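PAN2-PAN3 deadenylation complex catalytic subunit pan2 (Neurospora crassa, PDB 4CZX) probably serves, through a chain whose N-terminal WD40 beta-propeller domain is described here, as the catalytic subunit of the PAN deadenylation complex, which shortens mRNA poly(A) tails. Local coordinates at residues A[154-165]-A[168-179]. Sequence-based numbering, arbitrary orientation.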
ATOM      1  N   ASP A 154      27.057 -36.229   5.596  1.00 35.76           N
ATOM      2  CA  ASP A 154      27.756 -35.202   4.838  1.00 37.77           C
ATOM      3  C   ASP A 154      26.783 -34.137   4.343  1.00 35.22           C
ATOM      4  O   ASP A 154      25.679 -34.447   3.898  1.00 32.04           O
ATOM      5  CB  ASP A 154      28.513 -35.829   3.658  1.00 39.29           C
ATOM      6  CG  ASP A 154      29.653 -36.735   4.110  1.00 38.10           C
ATOM      7  OD1 ASP A 154      30.434 -36.327   4.993  1.00 37.20           O
ATOM      8  OD2 ASP A 154      29.769 -37.862   3.583  1.00 44.38           O
ATOM      9  N   GLN A 155      27.201 -32.879   4.426  1.00 30.22           N
ATOM     10  CA  GLN A 155      26.394 -31.767   3.946  1.00 29.30           C
ATOM     11  C   GLN A 155      26.890 -31.358   2.567  1.00 29.60           C
ATOM     12  O   GLN A 155      28.090 -31.408   2.297  1.00 30.23           O
ATOM     13  CB  GLN A 155      26.442 -30.603   4.936  1.00 30.61           C
ATOM     14  CG  GLN A 155      25.922 -30.988   6.313  1.00 33.70           C
ATOM     15  CD  GLN A 155      25.891 -29.822   7.269  1.00 39.68           C
ATOM     16  OE1 GLN A 155      26.349 -28.728   6.939  1.00 36.04           O
ATOM     17  NE2 GLN A 155      25.344 -30.043   8.464  1.00 39.23           N
ATOM     18  N   TYR A 156      25.963 -30.986   1.684  1.00 28.65           N
ATOM     19  CA  TYR A 156      26.297 -30.833   0.277  1.00 26.65           C
ATOM     20  C   TYR A 156      26.150 -29.412  -0.261  1.00 27.93           C
ATOM     21  O   TYR A 156      25.196 -28.712   0.074  1.00 24.09           O
ATOM     22  CB  TYR A 156      25.426 -31.790  -0.558  1.00 27.18           C
ATOM     23  CG  TYR A 156      25.723 -33.248  -0.279  1.00 29.66           C
ATOM     24  CD1 TYR A 156      26.975 -33.781  -0.556  1.00 28.71           C
ATOM     25  CD2 TYR A 156      24.762 -34.088   0.263  1.00 34.37           C
ATOM     26  CE1 TYR A 156      27.265 -35.116  -0.304  1.00 26.77           C
ATOM     27  CE2 TYR A 156      25.037 -35.428   0.509  1.00 33.84           C
ATOM     28  CZ  TYR A 156      26.299 -35.934   0.222  1.00 33.25           C
ATOM     29  OH  TYR A 156      26.596 -37.251   0.468  1.00 34.29           O
ATOM     30  N   SER A 157      27.078 -29.019  -1.136  1.00 29.13           N
ATOM     31  CA  SER A 157      26.975 -27.748  -1.855  1.00 28.32           C
ATOM     32  C   SER A 157      26.529 -27.887  -3.314  1.00 26.86           C
ATOM     33  O   SER A 157      26.028 -26.923  -3.894  1.00 25.00           O
ATOM     34  CB  SER A 157      28.315 -27.008  -1.820  1.00 26.32           C
ATOM     35  OG  SER A 157      28.695 -26.725  -0.480  1.00 25.33           O
ATOM     36  N   PHE A 158      26.759 -29.062  -3.900  1.00 26.12           N
ATOM     37  CA  PHE A 158      26.378 -29.369  -5.287  1.00 28.42           C
ATOM     38  C   PHE A 158      25.891 -30.801  -5.397  1.00 29.69           C
ATOM     39  O   PHE A 158      26.400 -31.696  -4.706  1.00 24.71           O
ATOM     40  CB  PHE A 158      27.547 -29.218  -6.277  1.00 25.62           C
ATOM     41  CG  PHE A 158      28.084 -27.830  -6.398  1.00 28.12           C
ATOM     42  CD1 PHE A 158      29.115 -27.407  -5.578  1.00 26.37           C
ATOM     43  CD2 PHE A 158      27.599 -26.963  -7.359  1.00 33.37           C
ATOM     44  CE1 PHE A 158      29.624 -26.125  -5.685  1.00 28.62           C
ATOM     45  CE2 PHE A 158      28.112 -25.683  -7.470  1.00 27.99           C
ATOM     46  CZ  PHE A 158      29.129 -25.268  -6.641  1.00 31.11           C
ATOM     47  N   LEU A 159      24.940 -31.003  -6.304  1.00 26.15           N
ATOM     48  CA  LEU A 159      24.453 -32.322  -6.702  1.00 30.81           C
ATOM     49  C   LEU A 159      24.248 -32.313  -8.207  1.00 30.75           C
ATOM     50  O   LEU A 159      23.689 -31.361  -8.739  1.00 27.43           O
ATOM     51  CB  LEU A 159      23.129 -32.663  -6.004  1.00 26.34           C
ATOM     52  CG  LEU A 159      23.117 -32.809  -4.478  1.00 27.74           C
ATOM     53  CD1 LEU A 159      21.678 -32.892  -3.967  1.00 27.55           C
ATOM     54  CD2 LEU A 159      23.876 -34.063  -4.089  1.00 28.27           C
ATOM     55  N   LYS A 160      24.706 -33.351  -8.902  1.00 28.61           N
ATOM     56  CA  LYS A 160      24.332 -33.503 -10.307  1.00 27.24           C
ATOM     57  C   LYS A 160      24.339 -34.965 -10.724  1.00 32.44           C
ATOM     58  O   LYS A 160      25.278 -35.714 -10.429  1.00 30.02           O
ATOM     59  CB  LYS A 160      25.250 -32.679 -11.225  1.00 29.18           C
ATOM     60  CG  LYS A 160      24.926 -32.859 -12.720  1.00 30.31           C
ATOM     61  CD  LYS A 160      25.451 -31.711 -13.580  1.00 33.90           C
ATOM     62  CE  LYS A 160      25.261 -31.992 -15.081  1.00 42.96           C
ATOM     63  NZ  LYS A 160      25.685 -30.826 -15.919  1.00 44.37           N
ATOM     64  N   MET A 161      23.269 -35.353 -11.410  1.00 27.53           N
ATOM     65  CA  MET A 161      23.100 -36.696 -11.922  1.00 25.98           C
ATOM     66  C   MET A 161      23.710 -36.848 -13.306  1.00 29.70           C
ATOM     67  O   MET A 161      23.409 -36.074 -14.206  1.00 29.44           O
ATOM     68  CB  MET A 161      21.604 -37.038 -11.970  1.00 27.62           C
ATOM     69  CG  MET A 161      21.288 -38.376 -12.593  1.00 25.30           C
ATOM     70  SD  MET A 161      21.991 -39.781 -11.706  1.00 32.56           S
ATOM     71  CE  MET A 161      21.420 -41.119 -12.771  1.00 39.22           C
ATOM     72  N   SER A 162      24.590 -37.829 -13.459  1.00 30.49           N
ATOM     73  CA  SER A 162      25.044 -38.247 -14.781  1.00 32.44           C
ATOM     74  C   SER A 162      24.873 -39.747 -14.852  1.00 34.59           C
ATOM     75  O   SER A 162      23.769 -40.240 -15.091  1.00 35.87           O
ATOM     76  CB  SER A 162      26.498 -37.840 -15.043  1.00 37.41           C
ATOM     77  OG  SER A 162      27.356 -38.213 -13.970  1.00 35.42           O
ATOM     78  N   ARG A 163      25.968 -40.470 -14.636  1.00 35.19           N
ATOM     79  CA  ARG A 163      25.931 -41.921 -14.476  1.00 40.32           C
ATOM     80  C   ARG A 163      25.489 -42.244 -13.048  1.00 38.81           C
ATOM     81  O   ARG A 163      24.768 -43.210 -12.804  1.00 37.59           O
ATOM     82  CB  ARG A 163      27.307 -42.531 -14.772  1.00 38.71           C
ATOM     83  CG  ARG A 163      27.313 -44.052 -14.801  1.00 39.66           C
ATOM     84  CD  ARG A 163      28.724 -44.628 -14.977  1.00 48.91           C
ATOM     85  NE  ARG A 163      29.402 -44.137 -16.175  1.00 47.47           N
ATOM     86  CZ  ARG A 163      29.588 -44.854 -17.280  1.00 57.04           C
ATOM     87  NH1 ARG A 163      29.140 -46.102 -17.348  1.00 55.06           N
ATOM     88  NH2 ARG A 163      30.223 -44.321 -18.318  1.00 59.07           N
ATOM     89  N   TYR A 164      25.952 -41.411 -12.119  1.00 33.26           N
ATOM     90  CA  TYR A 164      25.629 -41.497 -10.697  1.00 31.74           C
ATOM     91  C   TYR A 164      25.306 -40.095 -10.232  1.00 29.48           C
ATOM     92  O   TYR A 164      25.527 -39.134 -10.967  1.00 34.09           O
ATOM     93  CB  TYR A 164      26.801 -42.053  -9.870  1.00 35.53           C
ATOM     94  CG  TYR A 164      27.368 -43.362 -10.371  1.00 41.84           C
ATOM     95  CD1 TYR A 164      26.648 -44.544 -10.252  1.00 52.32           C
ATOM     96  CD2 TYR A 164      28.616 -43.411 -10.966  1.00 44.39           C
ATOM     97  CE1 TYR A 164      27.158 -45.741 -10.717  1.00 55.76           C
ATOM     98  CE2 TYR A 164      29.141 -44.603 -11.432  1.00 51.66           C
ATOM     99  CZ  TYR A 164      28.408 -45.766 -11.302  1.00 57.98           C
ATOM    100  OH  TYR A 164      28.921 -46.952 -11.762  1.00 62.75           O
ATOM    101  N   ILE A 165      24.811 -39.966  -9.007  1.00 28.06           N
ATOM    102  CA  ILE A 165      24.630 -38.649  -8.422  1.00 25.33           C
ATOM    103  C   ILE A 165      25.964 -38.210  -7.833  1.00 31.52           C
ATOM    104  O   ILE A 165      26.458 -38.819  -6.892  1.00 32.21           O
ATOM    105  CB  ILE A 165      23.534 -38.640  -7.334  1.00 28.81           C
ATOM    106  CG1 ILE A 165      22.168 -38.932  -7.964  1.00 32.31           C
ATOM    107  CG2 ILE A 165      23.499 -37.300  -6.604  1.00 30.79           C
ATOM    108  CD1 ILE A 165      21.063 -39.148  -6.945  1.00 35.83           C
ATOM    109  N   ALA A 168      28.946 -32.940  -4.145  1.00 27.61           N
ATOM    110  CA  ALA A 168      30.050 -32.203  -3.527  1.00 25.42           C
ATOM    111  C   ALA A 168      29.682 -31.743  -2.120  1.00 25.74           C
ATOM    112  O   ALA A 168      28.718 -31.003  -1.930  1.00 27.28           O
ATOM    113  CB  ALA A 168      30.444 -31.016  -4.382  1.00 30.04           C
ATOM    114  N   THR A 169      30.463 -32.191  -1.141  1.00 27.60           N
ATOM    115  CA  THR A 169      30.276 -31.770   0.233  1.00 28.41           C
ATOM    116  C   THR A 169      30.832 -30.378   0.436  1.00 28.95           C
ATOM    117  O   THR A 169      31.605 -29.874  -0.380  1.00 30.53           O
ATOM    118  CB  THR A 169      30.983 -32.697   1.230  1.00 31.68           C
ATOM    119  OG1 THR A 169      32.381 -32.388   1.243  1.00 32.31           O
ATOM    120  CG2 THR A 169      30.780 -34.150   0.850  1.00 28.91           C
ATOM    121  N   ASN A 170      30.484 -29.765   1.558  1.00 26.42           N
ATOM    122  CA  ASN A 170      31.007 -28.437   1.831  1.00 27.60           C
ATOM    123  C   ASN A 170      32.405 -28.511   2.440  1.00 31.80           C
ATOM    124  O   ASN A 170      32.935 -27.497   2.891  1.00 29.68           O
ATOM    125  CB  ASN A 170      30.053 -27.650   2.734  1.00 26.27           C
ATOM    126  CG  ASN A 170      29.719 -28.373   4.022  1.00 37.30           C
ATOM    127  OD1 ASN A 170      30.302 -29.407   4.340  1.00 35.67           O
ATOM    128  ND2 ASN A 170      28.786 -27.803   4.795  1.00 36.47           N
ATOM    129  N   LYS A 171      33.007 -29.704   2.423  1.00 28.35           N
ATOM    130  CA  LYS A 171      34.372 -29.886   2.933  1.00 28.87           C
ATOM    131  C   LYS A 171      35.390 -30.130   1.815  1.00 33.22           C
ATOM    132  O   LYS A 171      36.583 -30.302   2.085  1.00 31.98           O
ATOM    133  CB  LYS A 171      34.452 -31.049   3.927  1.00 34.11           C
ATOM    134  CG  LYS A 171      33.456 -31.012   5.071  1.00 36.84           C
ATOM    135  CD  LYS A 171      33.652 -29.830   5.978  1.00 43.11           C
ATOM    136  CE  LYS A 171      32.502 -29.730   6.978  1.00 54.80           C
ATOM    137  NZ  LYS A 171      32.668 -28.593   7.932  1.00 53.67           N
ATOM    138  N   GLY A 172      34.922 -30.169   0.572  1.00 36.27           N
ATOM    139  CA  GLY A 172      35.817 -30.352  -0.558  1.00 37.86           C
ATOM    140  C   GLY A 172      35.920 -31.773  -1.086  1.00 34.88           C
ATOM    141  O   GLY A 172      36.698 -32.040  -2.004  1.00 36.53           O
ATOM    142  N   THR A 173      35.167 -32.696  -0.498  1.00 35.81           N
ATOM    143  CA  THR A 173      35.148 -34.072  -0.987  1.00 35.22           C
ATOM    144  C   THR A 173      33.950 -34.266  -1.908  1.00 34.08           C
ATOM    145  O   THR A 173      32.978 -33.520  -1.833  1.00 30.22           O
ATOM    146  CB  THR A 173      35.073 -35.100   0.155  1.00 41.00           C
ATOM    147  OG1 THR A 173      33.920 -34.838   0.958  1.00 48.04           O
ATOM    148  CG2 THR A 173      36.301 -35.015   1.034  1.00 38.39           C
ATOM    149  N   VAL A 174      34.028 -35.271  -2.774  1.00 32.91           N
ATOM    150  CA  VAL A 174      32.898 -35.620  -3.613  1.00 30.29           C
ATOM    151  C   VAL A 174      32.414 -37.019  -3.259  1.00 32.21           C
ATOM    152  O   VAL A 174      33.190 -37.968  -3.290  1.00 37.55           O
ATOM    153  CB  VAL A 174      33.265 -35.559  -5.097  1.00 30.61           C
ATOM    154  CG1 VAL A 174      32.083 -36.050  -5.960  1.00 30.74           C
ATOM    155  CG2 VAL A 174      33.634 -34.140  -5.472  1.00 30.50           C
ATOM    156  N   ASN A 175      31.138 -37.139  -2.894  1.00 34.67           N
ATOM    157  CA  ASN A 175      30.529 -38.458  -2.726  1.00 32.31           C
ATOM    158  C   ASN A 175      29.852 -38.892  -4.019  1.00 28.16           C
ATOM    159  O   ASN A 175      29.093 -38.128  -4.611  1.00 31.44           O
ATOM    160  CB  ASN A 175      29.502 -38.464  -1.587  1.00 34.06           C
ATOM    161  CG  ASN A 175      30.135 -38.313  -0.224  1.00 36.28           C
ATOM    162  OD1 ASN A 175      31.315 -38.608  -0.036  1.00 35.35           O
ATOM    163  ND2 ASN A 175      29.347 -37.865   0.742  1.00 35.63           N
ATOM    164  N   ILE A 176      30.130 -40.114  -4.453  1.00 30.68           N
ATOM    165  CA  ILE A 176      29.452 -40.669  -5.611  1.00 30.58           C
ATOM    166  C   ILE A 176      28.320 -41.554  -5.111  1.00 30.08           C
ATOM    167  O   ILE A 176      28.554 -42.612  -4.523  1.00 34.69           O
ATOM    168  CB  ILE A 176      30.421 -41.451  -6.500  1.00 30.26           C
ATOM    169  CG1 ILE A 176      31.605 -40.558  -6.866  1.00 37.54           C
ATOM    170  CG2 ILE A 176      29.721 -41.974  -7.764  1.00 35.49           C
ATOM    171  CD1 ILE A 176      32.739 -41.302  -7.491  1.00 49.28           C
ATOM    172  N   LEU A 177      27.094 -41.102  -5.340  1.00 31.01           N
ATOM    173  CA  LEU A 177      25.914 -41.744  -4.773  1.00 34.42           C
ATOM    174  C   LEU A 177      25.177 -42.615  -5.779  1.00 35.44           C
ATOM    175  O   LEU A 177      24.963 -42.212  -6.922  1.00 33.82           O
ATOM    176  CB  LEU A 177      24.940 -40.697  -4.236  1.00 33.11           C
ATOM    177  CG  LEU A 177      25.444 -39.601  -3.307  1.00 35.40           C
ATOM    178  CD1 LEU A 177      24.256 -38.724  -2.914  1.00 34.48           C
ATOM    179  CD2 LEU A 177      26.103 -40.199  -2.085  1.00 35.46           C
ATOM    180  N   ASP A 178      24.787 -43.805  -5.342  1.00 35.59           N
ATOM    181  CA  ASP A 178      23.929 -44.654  -6.151  1.00 32.36           C
ATOM    182  C   ASP A 178      22.625 -43.895  -6.413  1.00 40.21           C
ATOM    183  O   ASP A 178      21.980 -43.405  -5.482  1.00 36.02           O
ATOM    184  CB  ASP A 178      23.663 -45.982  -5.450  1.00 34.62           C
ATOM    185  CG  ASP A 178      22.856 -46.940  -6.308  1.00 39.60           C
ATOM    186  OD1 ASP A 178      21.631 -46.725  -6.442  1.00 38.39           O
ATOM    187  OD2 ASP A 178      23.452 -47.894  -6.842  1.00 48.30           O
ATOM    188  N   PRO A 179      22.243 -43.756  -7.690  1.00 37.84           N
ATOM    189  CA  PRO A 179      21.073 -42.924  -8.006  1.00 33.91           C
ATOM    190  C   PRO A 179      19.745 -43.559  -7.610  1.00 32.24           C
ATOM    191  O   PRO A 179      18.739 -42.858  -7.538  1.00 34.63           O
ATOM    192  CB  PRO A 179      21.165 -42.762  -9.524  1.00 36.10           C
ATOM    193  CG  PRO A 179      21.900 -43.978  -9.983  1.00 44.61           C
ATOM    194  CD  PRO A 179      22.898 -44.287  -8.897  1.00 41.70           C
TER
HETATM  195  O   HOH W   1      29.915 -32.066   5.398  1.00 32.50           O
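The inner strands of one WD40 propeller blade, 156-161, 165-169 and 173-177, meet here, with a classic beta bulge where Ser-157 and Phe-158 both face Ala-168. Ala-168 O takes a nearly axial bond from Ser-157 N at 2.7 Å and a weak one from Phe-158 N, while Ala-168 N returns to Phe-158 O.

Beside the bulge, the buried amide of Asn-175 illustrates how such a group can be fixed by two acceptors, Tyr-156 OH and Asp-154 OD2. Tyr-156 CG stands anti to the carbonyl carbon (chi1 -65°), and the ring reaches past Thr-169 CG2 to Asn-175. There Asn-175 ND2 donates almost straight to Tyr-156 OH (2.8 Å, 171°), within its own amide plane, which stands at 84° to the ring. The second N-H of Asn-175 ND2 goes to Asp-154 OD2 at 2.9 Å, meeting it from above the carboxylate plane. A phenylalanine in place of Tyr-156 would probably leave one N-H of this buried amide without its acceptor.

Farther along, Ile-165 and Leu-177 pair through two backbone bonds, and Pro-179 packs its CB 3.6 Å from Met-161 CE and sets its CD at the edge of the Tyr-164 ring.

Asn-175 OD1 accepts from Gln-187 on outer strand 184-189; Tyr-156 and Ile-165 lean on strand 126-131 of one adjacent blade, and Ala-168 on strand 194-200 of the next.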